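Local coordinates for heme-binding protein A / AI-2 binding protein A (Helicobacter pylori SS1, PDB 6OFQ), which binds short peptides in the periplasm as the type II substrate-binding protein DppA and probably delivers them to an ABC transporter, at residues A[428-431]-A[436-439]; A[66-71]-A[430-435]; A[445-448]-A[454-457]. All coordinates share one frame; numbering follows the deposited sequence.

Contact 1: residues A[428-431]-A[436-439]; sequences WMAD and DNFL
Trp428, at the end of strand 423-429, reaches across to Asn437 and Phe438 in the first turn of helix 436-443. From CB, which skirts Phe438 CE2, its chain swings CG anti to the backbone N (chi1 -167°), a setting that brings the pyrrole edge over the phenylalanine. Trp428 CD1 then lies 3.4 Å from Phe438 CE2, poised over the centre of the ring: an edge-to-face pair with centroids 4.6 Å apart and planes at 71°. Ala430 CB meets the same phenyl group at its edge, 3.6 Å from Phe438 CE1. One atom on, Trp428 NE1 donates to Asn437 OD1 at 3.1 Å, with the oxygen close to the indole plane. The benzo side continues along the helix start, Trp428 CZ2 lying 3.8 Å from the backbone O of Asn437. Asn437 OD1 takes a second bond, from Asp431 N at 2.9 Å, and the two donors approach from opposite faces of the amide. Asn437 ND2 is used as well: it gives an almost straight bond, 172° and 2.9 Å, to the anti lone pair of Asp431 OD2, which also bonds Tyr143 OH. With both ends engaged, the amide is fixed in its rotation and its oxygen is told from its nitrogen. This is a strand-loop-helix connection of the family 5 solute-binding fold, held by a buried asparagine amide and an edge-to-face aromatic pair.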
loop_
_atom_site.group_PDB
_atom_site.type_symbol
_atom_site.label_atom_id
_atom_site.label_comp_id
_atom_site.label_asym_id
_atom_site.label_seq_id
_atom_site.Cartn_x
_atom_site.Cartn_y
_atom_site.Cartn_z
ATOM N N TRP A 428 -4.084 1.132 -5.345
ATOM C CA TRP A 428 -3.894 1.223 -3.901
ATOM C C TRP A 428 -4.601 0.095 -3.177
ATOM O O TRP A 428 -5.761 -0.273 -3.504
ATOM C CB TRP A 428 -4.483 2.511 -3.352
ATOM C CG TRP A 428 -4.110 2.897 -1.958
ATOM C CD1 TRP A 428 -4.930 2.913 -0.853
ATOM C CD2 TRP A 428 -2.879 3.469 -1.554
ATOM N NE1 TRP A 428 -4.274 3.467 0.208
ATOM C CE2 TRP A 428 -3.003 3.812 -0.199
ATOM C CE3 TRP A 428 -1.657 3.701 -2.210
ATOM C CZ2 TRP A 428 -1.958 4.352 0.519
ATOM C CZ3 TRP A 428 -0.649 4.271 -1.495
ATOM C CH2 TRP A 428 -0.812 4.624 -0.159
ATOM N N MET A 429 -3.918 -0.491 -2.235
ATOM C CA MET A 429 -4.489 -1.420 -1.255
ATOM C C MET A 429 -4.569 -0.652 0.052
ATOM O O MET A 429 -3.588 -0.054 0.522
ATOM C CB MET A 429 -3.493 -2.563 -1.079
ATOM C CG MET A 429 -3.752 -3.468 0.104
ATOM S SD MET A 429 -5.365 -4.292 0.004
ATOM C CE MET A 429 -5.510 -4.981 1.667
ATOM N N ALA A 430 -5.757 -0.655 0.661
ATOM C CA ALA A 430 -5.918 -0.060 1.986
ATOM C C ALA A 430 -4.840 -0.498 2.937
ATOM O O ALA A 430 -4.607 -1.692 3.114
ATOM C CB ALA A 430 -7.274 -0.382 2.577
ATOM N N ASP A 431 -4.283 0.480 3.656
ATOM C CA ASP A 431 -3.456 0.200 4.814
ATOM C C ASP A 431 -4.261 0.016 6.087
ATOM O O ASP A 431 -3.819 -0.662 7.005
ATOM C CB ASP A 431 -2.391 1.298 5.042
ATOM C CG ASP A 431 -1.584 1.542 3.772
ATOM O OD1 ASP A 431 -0.950 0.552 3.272
ATOM O OD2 ASP A 431 -1.619 2.699 3.276
ATOM N N ASP A 436 -9.849 8.049 5.158
ATOM C CA ASP A 436 -8.708 8.960 5.157
ATOM C C ASP A 436 -7.494 8.426 4.397
ATOM O O ASP A 436 -6.778 9.171 3.705
ATOM C CB ASP A 436 -8.301 9.292 6.596
ATOM C CG ASP A 436 -7.185 10.323 6.690
ATOM O OD1 ASP A 436 -6.030 9.859 6.788
ATOM O OD2 ASP A 436 -7.462 11.505 6.754
ATOM N N ASN A 437 -7.301 7.117 4.491
ATOM C CA ASN A 437 -6.113 6.421 3.925
ATOM C C ASN A 437 -6.153 6.465 2.386
ATOM O O ASN A 437 -5.097 6.182 1.772
ATOM C CB ASN A 437 -6.054 4.999 4.483
ATOM C CG ASN A 437 -4.909 4.154 3.912
ATOM O OD1 ASN A 437 -5.185 3.169 3.197
ATOM N ND2 ASN A 437 -3.679 4.481 4.191
ATOM N N PHE A 438 -7.335 6.671 1.788
ATOM C CA PHE A 438 -7.424 6.871 0.346
ATOM C C PHE A 438 -7.563 8.358 0.068
ATOM O O PHE A 438 -6.772 8.958 -0.715
ATOM C CB PHE A 438 -8.574 6.103 -0.349
ATOM C CG PHE A 438 -8.429 4.585 -0.351
ATOM C CD1 PHE A 438 -8.536 3.809 0.821
ATOM C CD2 PHE A 438 -8.339 3.923 -1.573
ATOM C CE1 PHE A 438 -8.478 2.415 0.717
ATOM C CE2 PHE A 438 -8.260 2.531 -1.633
ATOM C CZ PHE A 438 -8.363 1.781 -0.491
ATOM N N LEU A 439 -8.630 8.964 0.563
ATOM C CA LEU A 439 -8.948 10.317 0.190
ATOM C C LEU A 439 -7.858 11.307 0.597
ATOM O O LEU A 439 -7.482 12.163 -0.215
ATOM C CB LEU A 439 -10.271 10.753 0.777
ATOM C CG LEU A 439 -11.476 9.881 0.382
ATOM C CD1 LEU A 439 -12.696 10.351 1.175
ATOM C CD2 LEU A 439 -11.718 9.967 -1.119
#

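Contact 2: residues A[66-71]-A[430-435]; sequences VQFKYG and ADIADP
At what is probably the interface between the two lobes of this type II periplasmic binding protein, Phe68 meets Ile432 and so joins two separate parts of the fold: an edge strand, 66-68, of the five-stranded antiparallel sheet, and the loop that leads from strand 423-429 of the large mixed sheet into helix 436-443. The segments are 359 residues apart in sequence. In related dipeptide- and oligopeptide-binding proteins, the loop after the equivalent strand supplies an aspartate that receives the amino terminus of the peptide; Asp431 is probably its counterpart here, so the neighbourhood is consistent with the edge of the ligand cleft. The touching is narrow. Phe68 is directed at the loop from its CB, and its ring end CZ meets the CG2 methyl of Ile432 at 3.5 Å. Phe68 CE2, the next ring atom, is 4.0 Å from Ile432 CG2 and 3.9 Å from the backbone O of Asp431. Both partners stand oblique to the ring. In Ile432 the longer branch, CG1, sits between the backbone N and the carbonyl carbon (chi1 70°) and leads away, which leaves the short CG2 branch to meet the phenylalanine. Helix 175-178 packs on Ile432 through Ala177 and Asn178, while Ile75 and Val521 lie against Phe68. Between strand and loop themselves the meeting is mainly apolar, a ring end on a methyl with a backbone carbonyl beside it. Without a directional polar bond between the two segments, the joint rests on van der Waals contact and 90 Å² of buried surface.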
loop_
_atom_site.group_PDB
_atom_site.type_symbol
_atom_site.label_atom_id
_atom_site.label_comp_id
_atom_site.label_asym_id
_atom_site.label_seq_id
_atom_site.Cartn_x
_atom_site.Cartn_y
_atom_site.Cartn_z
ATOM N N VAL A 66 1.028 -0.558 17.447
ATOM C CA VAL A 66 -0.197 -1.328 17.365
ATOM C C VAL A 66 -0.215 -2.102 16.071
ATOM O O VAL A 66 0.555 -1.727 15.171
ATOM C CB VAL A 66 -1.461 -0.425 17.486
ATOM C CG1 VAL A 66 -1.350 0.425 18.770
ATOM C CG2 VAL A 66 -1.661 0.463 16.256
ATOM N N GLN A 67 -0.983 -3.163 15.931
ATOM C CA GLN A 67 -1.001 -3.915 14.708
ATOM C C GLN A 67 -2.402 -4.303 14.323
ATOM O O GLN A 67 -3.322 -4.162 15.159
ATOM C CB GLN A 67 -0.125 -5.156 14.760
ATOM C CG GLN A 67 -0.591 -6.189 15.769
ATOM C CD GLN A 67 0.414 -7.298 15.999
ATOM O OE1 GLN A 67 1.623 -7.119 15.942
ATOM N NE2 GLN A 67 -0.085 -8.459 16.379
ATOM N N PHE A 68 -2.601 -4.910 13.158
ATOM C CA PHE A 68 -3.952 -5.342 12.723
ATOM C C PHE A 68 -4.062 -6.833 12.925
ATOM O O PHE A 68 -3.225 -7.629 12.454
ATOM C CB PHE A 68 -4.184 -4.892 11.281
ATOM C CG PHE A 68 -4.189 -3.403 11.213
ATOM C CD1 PHE A 68 -5.324 -2.697 11.619
ATOM C CD2 PHE A 68 -3.105 -2.731 10.741
ATOM C CE1 PHE A 68 -5.286 -1.308 11.621
ATOM C CE2 PHE A 68 -3.073 -1.350 10.747
ATOM C CZ PHE A 68 -4.131 -0.641 11.252
ATOM N N LYS A 69 -5.087 -7.274 13.628
ATOM C CA LYS A 69 -5.239 -8.701 13.867
ATOM C C LYS A 69 -5.350 -9.445 12.512
ATOM O O LYS A 69 -6.077 -9.030 11.621
ATOM C CB LYS A 69 -6.530 -8.903 14.668
ATOM C CG LYS A 69 -6.918 -10.365 14.807
ATOM C CD LYS A 69 -8.056 -10.533 15.788
ATOM C CE LYS A 69 -8.523 -11.968 15.776
ATOM N NZ LYS A 69 -9.723 -12.044 16.662
ATOM N N TYR A 70 -4.510 -10.459 12.306
ATOM C CA TYR A 70 -4.410 -11.066 10.977
ATOM C C TYR A 70 -5.715 -11.494 10.366
ATOM O O TYR A 70 -6.557 -12.097 11.053
ATOM C CB TYR A 70 -3.361 -12.198 11.019
ATOM C CG TYR A 70 -3.052 -12.694 9.613
ATOM C CD1 TYR A 70 -2.352 -11.871 8.743
ATOM C CD2 TYR A 70 -3.572 -13.864 9.083
ATOM C CE1 TYR A 70 -2.163 -12.228 7.405
ATOM C CE2 TYR A 70 -3.316 -14.235 7.766
ATOM C CZ TYR A 70 -2.661 -13.408 6.886
ATOM O OH TYR A 70 -2.483 -13.735 5.582
ATOM N N GLY A 71 -5.948 -11.039 9.139
ATOM C CA GLY A 71 -7.178 -11.353 8.435
ATOM C C GLY A 71 -8.268 -10.317 8.569
ATOM O O GLY A 71 -9.365 -10.429 8.011
ATOM N N ALA A 430 -5.757 -0.655 0.661
ATOM C CA ALA A 430 -5.918 -0.060 1.986
ATOM C C ALA A 430 -4.840 -0.498 2.937
ATOM O O ALA A 430 -4.607 -1.692 3.114
ATOM C CB ALA A 430 -7.274 -0.382 2.577
ATOM N N ASP A 431 -4.283 0.480 3.656
ATOM C CA ASP A 431 -3.456 0.200 4.814
ATOM C C ASP A 431 -4.261 0.016 6.087
ATOM O O ASP A 431 -3.819 -0.662 7.005
ATOM C CB ASP A 431 -2.391 1.298 5.042
ATOM C CG ASP A 431 -1.584 1.542 3.772
ATOM O OD1 ASP A 431 -0.950 0.552 3.272
ATOM O OD2 ASP A 431 -1.619 2.699 3.276
ATOM N N ILE A 432 -5.376 0.742 6.194
ATOM C CA ILE A 432 -6.311 0.808 7.327
ATOM C C ILE A 432 -7.696 0.889 6.692
ATOM O O ILE A 432 -7.830 1.392 5.587
ATOM C CB ILE A 432 -5.967 1.991 8.246
ATOM C CG1 ILE A 432 -6.279 3.331 7.605
ATOM C CG2 ILE A 432 -4.548 1.830 8.773
ATOM C CD1 ILE A 432 -6.132 4.510 8.546
ATOM N N ALA A 433 -8.699 0.464 7.460
ATOM C CA ALA A 433 -10.070 0.558 6.942
ATOM C C ALA A 433 -10.684 1.907 7.316
ATOM O O ALA A 433 -11.502 2.023 8.230
ATOM C CB ALA A 433 -10.922 -0.632 7.448
ATOM N N ASP A 434 -10.300 2.973 6.593
ATOM C CA ASP A 434 -10.685 4.322 6.967
ATOM C C ASP A 434 -10.570 5.088 5.663
ATOM O O ASP A 434 -9.524 5.107 5.007
ATOM C CB ASP A 434 -9.751 4.903 8.024
ATOM C CG ASP A 434 -10.294 6.186 8.626
ATOM O OD1 ASP A 434 -10.390 7.156 7.871
ATOM O OD2 ASP A 434 -10.568 6.172 9.859
ATOM N N PRO A 435 -11.604 5.832 5.277
ATOM C CA PRO A 435 -11.502 6.670 4.064
ATOM C C PRO A 435 -10.318 7.606 4.014
ATOM O O PRO A 435 -9.860 7.944 2.901
ATOM C CB PRO A 435 -12.859 7.404 4.009
ATOM C CG PRO A 435 -13.795 6.492 4.761
ATOM C CD PRO A 435 -12.960 5.969 5.877
#

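Contact 3: residues A[445-448]-A[454-457]; sequences KQAA and QNGS
Ala447 and Ala448 meet Asn455 where the chain, after the short helix 445-449, returns as a loop that crosses the side of the helix; this loop belongs to the part of the family 5 solute-binding fold that follows helix 436-443. The tight part centres on Asn455. Asn455 CB lies 4.0 Å from the CB of Ala447 and 3.8 Å from the backbone N of Ala448, close enough to lodge the side chain against the helix backbone. With CG anti to the backbone N (chi1 -178°), the amide is carried past Ala448, whose CB comes within 3.6 Å of Asn455 ND2 on its way. That nitrogen finds its polar partner in Ser444 O, just before the helix, so ND2 is satisfied while the amide rests against the methyl of Ala448. The two alanine methyls are small, consistent with the close approach of 5.2 Å between the CA atoms of Ala448 and Asn455.

Elsewhere the contact is looser. Lys445 and Gln446 turn away from the loop on a partly exposed side, Lys445 to a salt bridge with Asp462 and Gln446 to the backbone O of Glu145. Gln454 also keeps its side chain off helix 445-449 and packs instead on Thr441 and Leu442. Its backbone is joined to helix 445-449 indirectly, by a bridging water. The carbonyl of Ala447, which also accepts from Thr453 OG1, accepts a hydrogen bond from this water at 2.7 Å (Ala447 O to the water oxygen), and the same water accepts from Gln454 N at 2.8 Å.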
loop_
_atom_site.group_PDB
_atom_site.type_symbol
_atom_site.label_atom_id
_atom_site.label_comp_id
_atom_site.label_asym_id
_atom_site.label_seq_id
_atom_site.Cartn_x
_atom_site.Cartn_y
_atom_site.Cartn_z
ATOM N N LYS A 445 -4.562 18.195 -1.038
ATOM C CA LYS A 445 -3.485 19.144 -1.276
ATOM C C LYS A 445 -2.228 18.821 -0.525
ATOM O O LYS A 445 -1.136 18.965 -1.090
ATOM C CB LYS A 445 -3.942 20.557 -0.982
ATOM C CG LYS A 445 -4.865 21.051 -2.067
ATOM C CD LYS A 445 -5.502 22.387 -1.718
ATOM C CE LYS A 445 -4.356 23.409 -1.680
ATOM N NZ LYS A 445 -4.792 24.808 -1.932
ATOM N N GLN A 446 -2.370 18.400 0.719
ATOM C CA GLN A 446 -1.215 18.008 1.496
ATOM C C GLN A 446 -0.435 16.946 0.745
ATOM O O GLN A 446 0.779 17.032 0.563
ATOM C CB GLN A 446 -1.648 17.519 2.882
ATOM C CG GLN A 446 -0.496 16.852 3.628
ATOM C CD GLN A 446 0.657 17.804 3.941
ATOM O OE1 GLN A 446 0.424 18.937 4.376
ATOM N NE2 GLN A 446 1.884 17.369 3.797
ATOM N N ALA A 447 -1.125 15.926 0.230
ATOM C CA ALA A 447 -0.439 14.818 -0.445
ATOM C C ALA A 447 0.250 15.316 -1.719
ATOM O O ALA A 447 1.361 14.871 -2.027
ATOM C CB ALA A 447 -1.385 13.672 -0.773
ATOM N N ALA A 448 -0.399 16.192 -2.456
ATOM C CA ALA A 448 0.178 16.794 -3.668
ATOM C C ALA A 448 1.397 17.651 -3.395
ATOM O O ALA A 448 2.251 17.822 -4.317
ATOM C CB ALA A 448 -0.853 17.600 -4.423
ATOM N N GLN A 454 2.310 10.784 -3.670
ATOM C CA GLN A 454 1.341 9.720 -3.924
ATOM C C GLN A 454 0.036 10.213 -4.525
ATOM O O GLN A 454 -0.810 9.387 -4.903
ATOM C CB GLN A 454 1.008 8.980 -2.617
ATOM C CG GLN A 454 2.301 8.532 -1.927
ATOM C CD GLN A 454 2.116 7.392 -0.945
ATOM O OE1 GLN A 454 2.076 6.245 -1.373
ATOM N NE2 GLN A 454 1.806 7.724 0.276
ATOM N N ASN A 455 -0.042 11.521 -4.741
ATOM C CA ASN A 455 -1.206 12.106 -5.401
ATOM C C ASN A 455 -0.807 12.255 -6.882
ATOM O O ASN A 455 -0.366 13.311 -7.379
ATOM C CB ASN A 455 -1.568 13.435 -4.742
ATOM C CG ASN A 455 -2.794 14.108 -5.305
ATOM O OD1 ASN A 455 -3.199 13.845 -6.439
ATOM N ND2 ASN A 455 -3.399 15.007 -4.540
ATOM N N GLY A 456 -0.986 11.151 -7.599
ATOM C CA GLY A 456 -0.485 11.027 -8.968
ATOM C C GLY A 456 -1.264 11.857 -9.957
ATOM O O GLY A 456 -0.771 12.086 -11.054
ATOM N N SER A 457 -2.436 12.349 -9.602
ATOM C CA SER A 457 -3.203 13.278 -10.436
ATOM C C SER A 457 -2.879 14.747 -10.159
ATOM O O SER A 457 -3.391 15.656 -10.776
ATOM C CB SER A 457 -4.722 13.056 -10.257
ATOM O OG SER A 457 -5.104 11.829 -10.832
HETATM O O HOH W 1 2.063 12.331 -1.308
#

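In the fold
Contacts 1 and 2 share Ala430 and Asp431, and their centres are about 10 Å apart; Asn437 CB packs on Ile432 CG1 at 3.5 Å, so the asparagine of contact 1 also backs the residue that meets Phe68. Contact 3 follows in the chain, helix 445-449 coming directly after helix 436-443. Its centre is about 13 Å from that of contact 1, and Trp428 CZ3 bridges the interval by packing on Gln454 OE1 at 3.4 Å. Contacts 2 and 3 do not touch, their nearest atoms being about 7 Å apart. By analogy with relatives, the shared Asp431 probably marks the peptide site, and Trp428 and Asn437 link its surroundings to the loop after helix 445-449.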